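Local atomic coordinates of fructose transport system repressor FruR (Pseudomonas putida, PDB entry 3O74), a protein that probably binds specific DNA sequences as a LacI-family transcription regulator that both represses and activates, with fructose 1-phosphate as its preferred effector. Residues Q26-R31 with T240-A245; L246-I249 with R253-P256; E152-Q157 with D175-L180; R168-L173 with G179-L184; V64-P69 with D73-L78. All coordinates share one frame; numbering follows the deposited sequence.

Contact 1 of 5, residues Q26-R31 with T240-A245; sequences QGARAR and TALELA
L242 and G27 form the meeting point of two neighbouring helices, 15-30 and 234-250, that pack side by side on the mixed, largely parallel sheet of the LacI-type, periplasmic-binding-protein fold. Nearly all of the join is made by one side chain. L242 extends from helix 234-250 with CG trans to its own backbone N (chi1 179°), and this carries its CD2 methyl onto the main chain of the other helix. There L242 CD2 lies 3.3 Å from G27 C. The same methyl is 3.5 Å from A28 N, so it rests on the peptide that links the two residues. G27 carries no side chain, which lets the leucine come right down to the backbone. The second methyl makes a looser apolar contact, with L242 CD1 4.4 Å from A28 CB. The closest pair of CA atoms, A28 CA and L242 CA, is 7.1 Å apart. No hydrogen bond crosses between the segments. At one end of the pair R31 makes a salt bridge with E250, farther along helix 234-250, while R29 turns the other way to D41 of the second subunit. Underneath, A28 and L242 both rest on L5 of strand 4-9, and A241 and A245 pack on F63 of strand 61-64.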
# COMPACT_ATOMS: atom_id res chain seq x y z
N GLN B 26 4.29 13.18 6.93
CA GLN B 26 4.61 14.47 6.31
C GLN B 26 4.27 15.63 7.24
O GLN B 26 5.10 16.50 7.50
CB GLN B 26 3.85 14.63 5.00
CG GLN B 26 4.72 14.62 3.76
CD GLN B 26 4.70 13.27 3.06
OE1 GLN B 26 4.18 13.15 1.95
NE2 GLN B 26 5.27 12.26 3.70
N GLY B 27 3.03 15.64 7.72
CA GLY B 27 2.58 16.69 8.62
C GLY B 27 3.38 16.70 9.91
O GLY B 27 3.72 17.77 10.42
N ALA B 28 3.69 15.52 10.43
CA ALA B 28 4.46 15.42 11.67
C ALA B 28 5.85 16.00 11.47
O ALA B 28 6.37 16.73 12.33
CB ALA B 28 4.54 13.97 12.12
N ARG B 29 6.46 15.68 10.33
CA ARG B 29 7.81 16.14 10.02
C ARG B 29 7.89 17.67 10.02
O ARG B 29 8.85 18.24 10.54
CB ARG B 29 8.27 15.58 8.68
CG ARG B 29 9.68 15.98 8.29
CD ARG B 29 10.14 15.25 7.03
NE ARG B 29 10.31 13.82 7.26
CZ ARG B 29 9.59 12.87 6.66
NH1 ARG B 29 8.65 13.20 5.79
NH2 ARG B 29 9.82 11.59 6.92
N ALA B 30 6.89 18.32 9.44
CA ALA B 30 6.85 19.78 9.41
C ALA B 30 6.74 20.37 10.81
O ALA B 30 7.10 21.52 11.04
CB ALA B 30 5.70 20.26 8.54
N ARG B 31 6.25 19.57 11.76
CA ARG B 31 6.10 20.03 13.14
C ARG B 31 7.28 19.62 14.02
O ARG B 31 7.32 19.97 15.20
CB ARG B 31 4.79 19.52 13.73
CG ARG B 31 3.57 20.21 13.15
CD ARG B 31 3.60 21.70 13.45
NE ARG B 31 3.44 21.98 14.87
CZ ARG B 31 2.27 22.18 15.46
NH1 ARG B 31 1.15 22.14 14.75
NH2 ARG B 31 2.21 22.42 16.77
N THR B 240 -6.49 16.20 10.69
CA THR B 240 -7.31 16.31 11.89
C THR B 240 -6.67 15.55 13.04
O THR B 240 -6.53 16.08 14.15
CB THR B 240 -8.73 15.77 11.65
OG1 THR B 240 -9.36 16.52 10.61
CG2 THR B 240 -9.57 15.88 12.91
N ALA B 241 -6.28 14.31 12.78
CA ALA B 241 -5.68 13.45 13.81
C ALA B 241 -4.40 14.07 14.35
O ALA B 241 -4.17 14.08 15.56
CB ALA B 241 -5.41 12.06 13.24
N LEU B 242 -3.57 14.59 13.46
CA LEU B 242 -2.29 15.16 13.86
C LEU B 242 -2.49 16.37 14.76
O LEU B 242 -1.86 16.49 15.81
CB LEU B 242 -1.46 15.54 12.64
CG LEU B 242 -0.11 16.16 12.99
CD1 LEU B 242 0.71 15.19 13.82
CD2 LEU B 242 0.64 16.58 11.73
N GLU B 243 -3.37 17.27 14.34
CA GLU B 243 -3.65 18.46 15.12
C GLU B 243 -4.18 18.10 16.50
O GLU B 243 -3.85 18.75 17.49
CB GLU B 243 -4.64 19.34 14.37
CG GLU B 243 -5.88 19.69 15.15
CD GLU B 243 -6.49 20.99 14.69
OE1 GLU B 243 -7.64 21.29 15.07
OE2 GLU B 243 -5.81 21.73 13.95
N LEU B 244 -5.01 17.06 16.57
CA LEU B 244 -5.51 16.57 17.86
C LEU B 244 -4.37 16.02 18.70
O LEU B 244 -4.32 16.24 19.91
CB LEU B 244 -6.57 15.49 17.64
CG LEU B 244 -8.04 15.92 17.55
CD1 LEU B 244 -8.19 17.38 17.16
CD2 LEU B 244 -8.79 15.04 16.56
N ALA B 245 -3.45 15.30 18.07
CA ALA B 245 -2.29 14.75 18.77
C ALA B 245 -1.41 15.85 19.35
O ALA B 245 -1.03 15.81 20.52
CB ALA B 245 -1.48 13.86 17.83

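Contact 2 of 5, residues L246-I249 with R253-P256; sequences LAAI and RYEP
The R253 side chain leaves its backbone extended through chi2 and then bends at chi3 (37°), which swings the guanidinium back over A247, so that the A247 methyl lies over one face of the group. The approach is closest at NH1, with A247 CB 3.3 Å from R253 NH1. For Y254 it is the first torsion that matters: CG sits trans to the main-chain N (chi1 -172°), and the ring lies with its edge, not its face, against A248. There A248 CB is 3.9 Å from Y254 CD2, close to the ring plane. R253 and Y254 belong to the loop that takes the chain from helix 234-250 to strand 257-266, and the backbone doubles back on the last part of the helix. One hydrogen bond ties the turn down: R253 N donates to A247 O at 3.0 Å, with an angle of 148° at the hydrogen and the donor well above the carbonyl plane. The carbonyl of R253 meanwhile comes up to the helix backbone in a bent, weak CA-H...O contact, A248 CA to R253 O at 3.0 Å. The polar ends of both long side chains have partners beyond the two segments. R253 NH1 forms a salt bridge with E251, and Y254 OH is hydrogen-bonded to V85 O and C98 N, which belong to strands 85-88 and 98-102.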
# COMPACT_ATOMS: atom_id res chain seq x y z
N LEU B 246 -1.11 16.85 18.52
CA LEU B 246 -0.23 17.94 18.93
C LEU B 246 -0.85 18.83 20.01
O LEU B 246 -0.13 19.39 20.84
CB LEU B 246 0.17 18.78 17.71
CG LEU B 246 0.94 18.00 16.64
CD1 LEU B 246 1.32 18.91 15.48
CD2 LEU B 246 2.17 17.35 17.23
N ALA B 247 -2.17 18.97 20.01
CA ALA B 247 -2.84 19.77 21.02
C ALA B 247 -2.75 19.09 22.38
O ALA B 247 -2.60 19.74 23.40
CB ALA B 247 -4.29 20.02 20.64
N ALA B 248 -2.84 17.76 22.38
CA ALA B 248 -2.68 16.99 23.61
C ALA B 248 -1.25 17.05 24.12
O ALA B 248 -1.00 17.11 25.33
CB ALA B 248 -3.10 15.55 23.37
N ILE B 249 -0.29 17.03 23.20
CA ILE B 249 1.12 17.06 23.58
C ILE B 249 1.59 18.45 24.00
O ILE B 249 2.22 18.62 25.04
CB ILE B 249 2.02 16.56 22.43
CG1 ILE B 249 1.75 15.08 22.15
CG2 ILE B 249 3.49 16.78 22.78
CD1 ILE B 249 2.35 14.58 20.85
N ARG B 253 -4.36 19.80 25.78
CA ARG B 253 -5.78 19.71 25.44
C ARG B 253 -6.12 18.33 24.90
O ARG B 253 -5.49 17.85 23.96
CB ARG B 253 -6.15 20.75 24.38
CG ARG B 253 -6.33 22.16 24.90
CD ARG B 253 -6.62 23.13 23.76
NE ARG B 253 -7.47 22.52 22.74
CZ ARG B 253 -7.14 22.40 21.46
NH1 ARG B 253 -5.96 22.86 21.03
NH2 ARG B 253 -7.97 21.84 20.59
N TYR B 254 -7.13 17.69 25.49
CA TYR B 254 -7.60 16.40 25.00
C TYR B 254 -9.07 16.22 25.39
O TYR B 254 -9.39 16.05 26.57
CB TYR B 254 -6.76 15.27 25.59
CG TYR B 254 -7.05 13.91 25.00
CD1 TYR B 254 -8.09 13.13 25.50
CD2 TYR B 254 -6.28 13.39 23.97
CE1 TYR B 254 -8.37 11.88 24.97
CE2 TYR B 254 -6.55 12.14 23.44
CZ TYR B 254 -7.59 11.39 23.94
OH TYR B 254 -7.86 10.15 23.42
N GLU B 255 -9.95 16.26 24.40
CA GLU B 255 -11.37 16.05 24.64
C GLU B 255 -11.85 14.79 23.95
O GLU B 255 -11.72 14.66 22.73
CB GLU B 255 -12.19 17.26 24.17
CG GLU B 255 -13.70 17.07 24.33
CD GLU B 255 -14.50 18.26 23.83
OE1 GLU B 255 -13.93 19.36 23.71
OE2 GLU B 255 -15.71 18.09 23.55
N PRO B 256 -12.41 13.84 24.71
CA PRO B 256 -12.94 12.62 24.11
C PRO B 256 -14.03 12.96 23.11
O PRO B 256 -14.77 13.92 23.30
CB PRO B 256 -13.54 11.86 25.30
CG PRO B 256 -12.89 12.45 26.51
CD PRO B 256 -12.62 13.88 26.17

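Contact 3 of 5, residues E152-Q157 with D175-L180; sequences EVRRYQ and DDLGGL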
# COMPACT_ATOMS: atom_id res chain seq x y z
N GLU B 152 -34.71 -9.90 -2.58
CA GLU B 152 -33.88 -10.78 -1.76
C GLU B 152 -32.70 -9.99 -1.19
O GLU B 152 -32.01 -9.29 -1.93
CB GLU B 152 -33.33 -11.94 -2.59
CG GLU B 152 -34.33 -12.60 -3.53
CD GLU B 152 -35.23 -13.60 -2.84
OE1 GLU B 152 -35.88 -14.40 -3.54
OE2 GLU B 152 -35.29 -13.59 -1.59
N VAL B 153 -32.48 -10.10 0.11
CA VAL B 153 -31.33 -9.47 0.74
C VAL B 153 -30.48 -10.50 1.47
O VAL B 153 -31.00 -11.33 2.22
CB VAL B 153 -31.74 -8.37 1.73
CG1 VAL B 153 -30.50 -7.74 2.38
CG2 VAL B 153 -32.57 -7.31 1.03
N ARG B 154 -29.17 -10.44 1.25
CA ARG B 154 -28.25 -11.34 1.93
C ARG B 154 -27.11 -10.53 2.54
O ARG B 154 -26.64 -9.56 1.94
CB ARG B 154 -27.69 -12.38 0.97
CG ARG B 154 -28.73 -13.32 0.38
CD ARG B 154 -29.23 -14.32 1.40
NE ARG B 154 -30.07 -15.34 0.78
CZ ARG B 154 -31.35 -15.17 0.47
NH1 ARG B 154 -31.94 -14.01 0.72
NH2 ARG B 154 -32.03 -16.15 -0.10
N ARG B 155 -26.68 -10.93 3.73
CA ARG B 155 -25.55 -10.29 4.38
C ARG B 155 -24.53 -11.35 4.76
O ARG B 155 -24.85 -12.31 5.47
CB ARG B 155 -26.00 -9.52 5.61
CG ARG B 155 -26.99 -8.40 5.32
CD ARG B 155 -27.69 -7.95 6.58
NE ARG B 155 -28.75 -6.99 6.31
CZ ARG B 155 -30.00 -7.31 6.01
NH1 ARG B 155 -30.36 -8.59 5.94
NH2 ARG B 155 -30.90 -6.37 5.78
N TYR B 156 -23.31 -11.18 4.28
CA TYR B 156 -22.23 -12.11 4.58
C TYR B 156 -21.06 -11.35 5.15
O TYR B 156 -20.47 -10.50 4.48
CB TYR B 156 -21.79 -12.86 3.31
CG TYR B 156 -22.78 -13.90 2.86
CD1 TYR B 156 -22.64 -15.23 3.25
CD2 TYR B 156 -23.86 -13.56 2.07
CE1 TYR B 156 -23.54 -16.19 2.85
CE2 TYR B 156 -24.78 -14.51 1.67
CZ TYR B 156 -24.61 -15.82 2.06
OH TYR B 156 -25.52 -16.78 1.65
N GLN B 157 -20.71 -11.65 6.40
CA GLN B 157 -19.63 -10.94 7.07
C GLN B 157 -18.60 -11.93 7.58
O GLN B 157 -18.84 -12.68 8.53
CB GLN B 157 -20.19 -10.07 8.19
CG GLN B 157 -21.05 -8.92 7.67
CD GLN B 157 -21.69 -8.12 8.78
OE1 GLN B 157 -22.76 -8.47 9.28
NE2 GLN B 157 -21.04 -7.03 9.18
N ASP B 175 -23.30 -19.67 -4.31
CA ASP B 175 -23.80 -21.01 -4.03
C ASP B 175 -25.16 -20.96 -3.34
O ASP B 175 -25.98 -21.86 -3.51
CB ASP B 175 -22.80 -21.80 -3.19
CG ASP B 175 -21.52 -22.14 -3.94
OD1 ASP B 175 -21.41 -21.76 -5.13
OD2 ASP B 175 -20.62 -22.77 -3.35
N ASP B 176 -25.41 -19.89 -2.58
CA ASP B 176 -26.65 -19.76 -1.82
C ASP B 176 -27.82 -19.15 -2.61
O ASP B 176 -28.98 -19.44 -2.32
CB ASP B 176 -26.41 -18.98 -0.52
CG ASP B 176 -25.62 -19.77 0.51
OD1 ASP B 176 -25.33 -20.95 0.25
OD2 ASP B 176 -25.29 -19.21 1.57
N LEU B 177 -27.50 -18.32 -3.59
CA LEU B 177 -28.52 -17.72 -4.45
C LEU B 177 -28.76 -18.57 -5.70
O LEU B 177 -29.81 -18.46 -6.34
CB LEU B 177 -28.14 -16.30 -4.87
CG LEU B 177 -28.29 -15.19 -3.84
CD1 LEU B 177 -27.76 -13.88 -4.42
CD2 LEU B 177 -29.74 -15.05 -3.43
N GLY B 178 -27.80 -19.41 -6.03
CA GLY B 178 -27.85 -20.17 -7.27
C GLY B 178 -27.39 -19.32 -8.44
O GLY B 178 -27.62 -19.67 -9.60
N GLY B 179 -26.74 -18.21 -8.13
CA GLY B 179 -26.23 -17.30 -9.15
C GLY B 179 -25.77 -15.99 -8.55
O GLY B 179 -25.76 -15.83 -7.32
N LEU B 180 -25.38 -15.05 -9.40
CA LEU B 180 -24.98 -13.72 -8.93
C LEU B 180 -26.20 -12.96 -8.41
O LEU B 180 -27.31 -13.15 -8.90
CB LEU B 180 -24.33 -12.92 -10.05
CG LEU B 180 -23.10 -13.48 -10.75
CD1 LEU B 180 -22.69 -12.57 -11.89
CD2 LEU B 180 -21.96 -13.65 -9.76
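Y156 and D176 meet hydroxyl to carboxylate, while two residues back along the strand, R154 lays its guanidinium against L177. The Y156 side chain stands off the strand with CG turned away from its carbonyl carbon, and the ring reaches across to the end of helix 163-177. D176 comes to the hydroxyl edge of the ring, with OD2 near the ring plane and the carboxylate turned 41° from it. Y156 OH donates to D176 OD2, but the modelled separation of 2.4 Å is very short, so the exact length is doubtful. R154 is bent at its second torsion (chi2 -73°), which turns the guanidinium back toward V153 while it still reaches the helix end. In that position R154 NH1 reaches V153 O at 3.2 Å, with an angle of 160° at the hydrogen; the acceptor lies in the guanidinium plane, whereas the donor stands above the carbonyl plane of V153. This bond helps fix the rotation of the group, and one of its faces receives L177. The methyl sits toward the rim, with L177 CD2 4.2 Å from R154 NH2. Within the chain, strand 152-158 is outermost on this side of the sheet, paired with strand 122-128, and helix 163-177 is the connection in a beta-alpha-beta crossover to strand 183-186. The helix ends here: after L177, G178 takes a positive phi. R154 NE and D176 OD2 are 6.2 Å apart, too far for a salt bridge, yet the arginine charge probably favours the ionised aspartate. The CE1 and CE2 edges of the Y156 ring pack on Q172 and L173.

Contact 4 of 5, residues R168-L173 with G179-L184; sequences RLMQQL and GLPDAL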
# COMPACT_ATOMS: atom_id res chain seq x y z
N ARG B 168 -14.03 -16.19 -0.66
CA ARG B 168 -14.81 -17.23 -0.00
C ARG B 168 -16.28 -16.83 0.16
O ARG B 168 -17.18 -17.63 -0.08
CB ARG B 168 -14.22 -17.58 1.36
CG ARG B 168 -15.04 -18.58 2.16
CD ARG B 168 -14.42 -18.84 3.53
NE ARG B 168 -12.97 -19.01 3.43
CZ ARG B 168 -12.08 -18.15 3.90
NH1 ARG B 168 -12.48 -17.05 4.52
NH2 ARG B 168 -10.78 -18.38 3.75
N LEU B 169 -16.50 -15.59 0.59
CA LEU B 169 -17.86 -15.09 0.81
C LEU B 169 -18.66 -14.95 -0.48
O LEU B 169 -19.85 -15.24 -0.52
CB LEU B 169 -17.83 -13.76 1.56
CG LEU B 169 -17.25 -13.81 2.97
CD1 LEU B 169 -17.24 -12.42 3.60
CD2 LEU B 169 -18.01 -14.80 3.84
N MSE B 170 -17.99 -14.51 -1.55
CA MSE B 170 -18.65 -14.40 -2.84
C MSE B 170 -19.11 -15.78 -3.32
O MSE B 170 -20.21 -15.92 -3.85
CB MSE B 170 -17.73 -13.77 -3.89
CG MSE B 170 -18.43 -13.43 -5.20
SE MSE B 170 -19.91 -12.18 -4.92
CE MSE B 170 -20.54 -12.02 -6.75
N GLN B 171 -18.26 -16.78 -3.14
CA GLN B 171 -18.60 -18.15 -3.50
C GLN B 171 -19.82 -18.62 -2.72
O GLN B 171 -20.78 -19.13 -3.29
CB GLN B 171 -17.43 -19.10 -3.23
CG GLN B 171 -16.49 -19.29 -4.39
CD GLN B 171 -17.14 -19.98 -5.57
OE1 GLN B 171 -18.21 -20.58 -5.46
NE2 GLN B 171 -16.49 -19.89 -6.73
N GLN B 172 -19.76 -18.45 -1.41
CA GLN B 172 -20.83 -18.86 -0.52
C GLN B 172 -22.13 -18.17 -0.92
O GLN B 172 -23.20 -18.78 -0.89
CB GLN B 172 -20.46 -18.53 0.93
CG GLN B 172 -21.50 -18.91 1.98
CD GLN B 172 -21.04 -18.57 3.39
OE1 GLN B 172 -21.85 -18.32 4.28
NE2 GLN B 172 -19.73 -18.56 3.60
N LEU B 173 -22.03 -16.91 -1.30
CA LEU B 173 -23.18 -16.13 -1.75
C LEU B 173 -23.77 -16.71 -3.04
O LEU B 173 -24.97 -16.96 -3.13
CB LEU B 173 -22.78 -14.68 -1.98
CG LEU B 173 -23.88 -13.75 -2.51
CD1 LEU B 173 -25.07 -13.75 -1.57
CD2 LEU B 173 -23.35 -12.34 -2.72
N GLY B 179 -26.74 -18.21 -8.13
CA GLY B 179 -26.23 -17.30 -9.15
C GLY B 179 -25.77 -15.99 -8.55
O GLY B 179 -25.76 -15.83 -7.32
N LEU B 180 -25.38 -15.05 -9.40
CA LEU B 180 -24.98 -13.72 -8.93
C LEU B 180 -26.20 -12.96 -8.41
O LEU B 180 -27.31 -13.15 -8.90
CB LEU B 180 -24.33 -12.92 -10.05
CG LEU B 180 -23.10 -13.48 -10.75
CD1 LEU B 180 -22.69 -12.57 -11.89
CD2 LEU B 180 -21.96 -13.65 -9.76
N PRO B 181 -25.99 -12.09 -7.41
CA PRO B 181 -27.05 -11.17 -7.00
C PRO B 181 -27.13 -10.05 -8.02
O PRO B 181 -26.16 -9.83 -8.75
CB PRO B 181 -26.52 -10.63 -5.67
CG PRO B 181 -25.03 -10.64 -5.84
CD PRO B 181 -24.73 -11.86 -6.68
N ASP B 182 -28.26 -9.35 -8.10
CA ASP B 182 -28.38 -8.24 -9.03
C ASP B 182 -27.48 -7.08 -8.61
O ASP B 182 -27.02 -6.31 -9.46
CB ASP B 182 -29.83 -7.77 -9.13
CG ASP B 182 -30.69 -8.71 -9.95
OD1 ASP B 182 -30.15 -9.69 -10.51
OD2 ASP B 182 -31.91 -8.46 -10.04
N ALA B 183 -27.21 -6.97 -7.31
CA ALA B 183 -26.42 -5.87 -6.78
C ALA B 183 -25.61 -6.31 -5.58
O ALA B 183 -26.02 -7.18 -4.82
CB ALA B 183 -27.33 -4.69 -6.41
N LEU B 184 -24.45 -5.69 -5.40
CA LEU B 184 -23.55 -6.08 -4.33
C LEU B 184 -22.77 -4.89 -3.78
O LEU B 184 -22.22 -4.08 -4.53
CB LEU B 184 -22.57 -7.14 -4.81
CG LEU B 184 -21.45 -7.50 -3.83
CD1 LEU B 184 -22.01 -8.29 -2.67
CD2 LEU B 184 -20.34 -8.27 -4.52
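M170, modelled as selenomethionine, and L173 supply the helix side of a purely apolar contact with L180, P181 and L184. The contacts through the selenium-bearing chain come first. Its CG is trans to the backbone N (chi1 -171°) and the chain bends at chi2, so the end of M170 comes nearer to the 179-184 segment than its base does. The terminal methyl makes the closest approach, M170 CE to L180 CD2 at 3.7 Å. It also reaches the proline ring, with M170 CE 4.2 Å from P181 CD. One atom back, the selenium touches the strand residue: M170 SE lies 4.0 Å from L184 CD2. In each of these pairs the two side chains pass at an oblique angle.

The leucine contacts form the second group. L173 points at the segment and spends one methyl on two partners: L173 CD2 is 3.9 Å from P181 CG. It lies farther from the strand, with L173 CD2 4.3 Å from L184 CD1. P181 and L184 therefore each touch both helix residues.

Polar bonding across the segments is absent; hydrogen bonds here run along the helix, such as L173 N to L169 O, or within the sheet, where L184 bonds with Q210 and G212 and A183 with A124.

The contact packs the second half of helix 163-177 on the loop 179-182 and the start of strand 183-186, the helix-to-strand half of the beta-alpha-beta crossover. M170 also rests on T198 and L199 of helix 189-201 and on I126 of strand 122-128, while L173 reaches A124 of that strand and R154 of strand 152-158.

Contact 5 of 5, residues V64-P69 with D73-L78; sequences VASCLP and DSYREL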
# COMPACT_ATOMS: atom_id res chain seq x y z
N VAL B 64 -3.84 5.00 16.47
CA VAL B 64 -4.16 3.58 16.39
C VAL B 64 -5.48 3.27 15.68
O VAL B 64 -6.50 3.90 15.94
CB VAL B 64 -4.13 2.91 17.80
CG1 VAL B 64 -5.13 3.58 18.74
CG2 VAL B 64 -4.41 1.42 17.70
N ALA B 65 -5.42 2.30 14.77
CA ALA B 65 -6.61 1.68 14.22
C ALA B 65 -6.67 0.29 14.83
O ALA B 65 -6.01 -0.64 14.36
CB ALA B 65 -6.52 1.60 12.72
N SER B 66 -7.44 0.17 15.91
CA SER B 66 -7.38 -1.00 16.77
C SER B 66 -8.18 -2.19 16.25
O SER B 66 -9.14 -2.03 15.51
CB SER B 66 -7.86 -0.62 18.18
OG SER B 66 -7.71 -1.70 19.08
N CYS B 67 -7.78 -3.39 16.66
CA CYS B 67 -8.55 -4.59 16.36
C CYS B 67 -9.02 -5.26 17.65
O CYS B 67 -9.55 -6.36 17.63
CB CYS B 67 -7.74 -5.57 15.51
SG CYS B 67 -6.33 -6.33 16.35
N LEU B 68 -8.81 -4.58 18.78
CA LEU B 68 -9.16 -5.13 20.09
C LEU B 68 -10.65 -5.04 20.39
O LEU B 68 -11.37 -4.23 19.80
CB LEU B 68 -8.36 -4.42 21.20
CG LEU B 68 -6.82 -4.47 21.12
CD1 LEU B 68 -6.21 -3.75 22.31
CD2 LEU B 68 -6.33 -5.90 21.04
N PRO B 69 -11.14 -5.89 21.31
CA PRO B 69 -12.53 -5.83 21.78
C PRO B 69 -12.75 -4.58 22.63
O PRO B 69 -11.82 -4.14 23.31
CB PRO B 69 -12.67 -7.08 22.65
CG PRO B 69 -11.53 -7.96 22.28
CD PRO B 69 -10.42 -7.04 21.88
N ASP B 73 -9.43 -2.87 28.03
CA ASP B 73 -9.19 -1.53 28.57
C ASP B 73 -7.70 -1.20 28.61
O ASP B 73 -7.26 -0.40 29.43
CB ASP B 73 -9.81 -1.40 29.96
CG ASP B 73 -9.33 -2.47 30.93
OD1 ASP B 73 -8.37 -3.20 30.60
OD2 ASP B 73 -9.92 -2.58 32.03
N SER B 74 -6.95 -1.83 27.71
CA SER B 74 -5.51 -1.59 27.63
C SER B 74 -5.18 -0.14 27.31
O SER B 74 -4.27 0.44 27.91
CB SER B 74 -4.85 -2.54 26.62
OG SER B 74 -5.54 -2.54 25.38
N TYR B 75 -5.91 0.47 26.37
CA TYR B 75 -5.62 1.86 26.02
C TYR B 75 -5.99 2.84 27.13
O TYR B 75 -5.40 3.90 27.24
CB TYR B 75 -6.25 2.25 24.68
CG TYR B 75 -5.53 1.61 23.52
CD1 TYR B 75 -4.22 1.95 23.22
CD2 TYR B 75 -6.15 0.65 22.74
CE1 TYR B 75 -3.55 1.36 22.16
CE2 TYR B 75 -5.50 0.06 21.69
CZ TYR B 75 -4.20 0.41 21.40
OH TYR B 75 -3.56 -0.20 20.34
N ARG B 76 -6.96 2.46 27.95
CA ARG B 76 -7.29 3.26 29.13
C ARG B 76 -6.11 3.29 30.10
O ARG B 76 -5.81 4.33 30.70
CB ARG B 76 -8.54 2.71 29.82
CG ARG B 76 -9.83 2.93 29.05
CD ARG B 76 -10.28 4.38 29.12
NE ARG B 76 -10.37 4.84 30.50
CZ ARG B 76 -11.40 4.61 31.31
NH1 ARG B 76 -12.44 3.91 30.87
NH2 ARG B 76 -11.39 5.07 32.55
N GLU B 77 -5.43 2.16 30.24
CA GLU B 77 -4.25 2.09 31.11
C GLU B 77 -3.16 3.03 30.62
O GLU B 77 -2.58 3.78 31.41
CB GLU B 77 -3.71 0.66 31.18
CG GLU B 77 -4.53 -0.30 32.02
CD GLU B 77 -3.95 -1.71 32.03
OE1 GLU B 77 -2.73 -1.86 31.80
OE2 GLU B 77 -4.72 -2.67 32.26
N LEU B 78 -2.89 3.00 29.32
CA LEU B 78 -1.86 3.84 28.73
C LEU B 78 -2.20 5.32 28.89
O LEU B 78 -1.34 6.13 29.23
CB LEU B 78 -1.67 3.50 27.25
CG LEU B 78 -1.23 2.07 26.92
CD1 LEU B 78 -1.14 1.87 25.41
CD2 LEU B 78 0.10 1.77 27.57
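Y75 fills the angle between helix 74-80 and the loop that leaves the C-terminal end of strand 61-64, the strand end that in this fold generally faces the interdomain cleft. V64 meets its hydroxyl end. A chi1 of 59° sets V64 CG1 between the backbone N and the carbonyl carbon, and leaves CG2 directed at the tyrosine. V64 CG2 is 3.2 Å from Y75 OH and 3.8 Å from Y75 CZ, while CG1 lies over one ring face, toward its rim. At the ring edge, near the plane, S66 OG stands 3.8 Å from Y75 CE2. L68 crosses the tyrosine at about a right angle, with L68 CD1 3.9 Å from Y75 CE2. The same methyl reaches the first turn of the helix, L68 CD1 being 3.4 Å from S74 OG. The loop, a link from a parallel strand to the next helix, is folded locally by an ST turn: S66 OG accepts from L68 N at 3.1 Å, with an angle of 166° at the hydrogen. E47 of helix 44-56 binds both Y75 OH and S66 OG through OE2, and C67 N through OE1. S74 OG is held by D72 and Q51.

Going from the N terminus, residues 26-31 open contact 1, whose partner comes 209 residues later, so contacts 5, 3 and 4 all fall within its span. Contact 5 is a short local closure, joining the loop after strand 61-64 to helix 74-80. Contact 3 then runs from strand 152-158 to the end of helix 163-177; contact 4 opens inside that loop and closes on an overlapping stretch, sharing G179 and L180, so the two touch and tie one end of the sheet together. Contact 1 finally closes on helix 234-250; contact 2 follows, closing a short turn between the end of that helix and the loop before strand 257-266, and touches contact 1 where R31 meets L246.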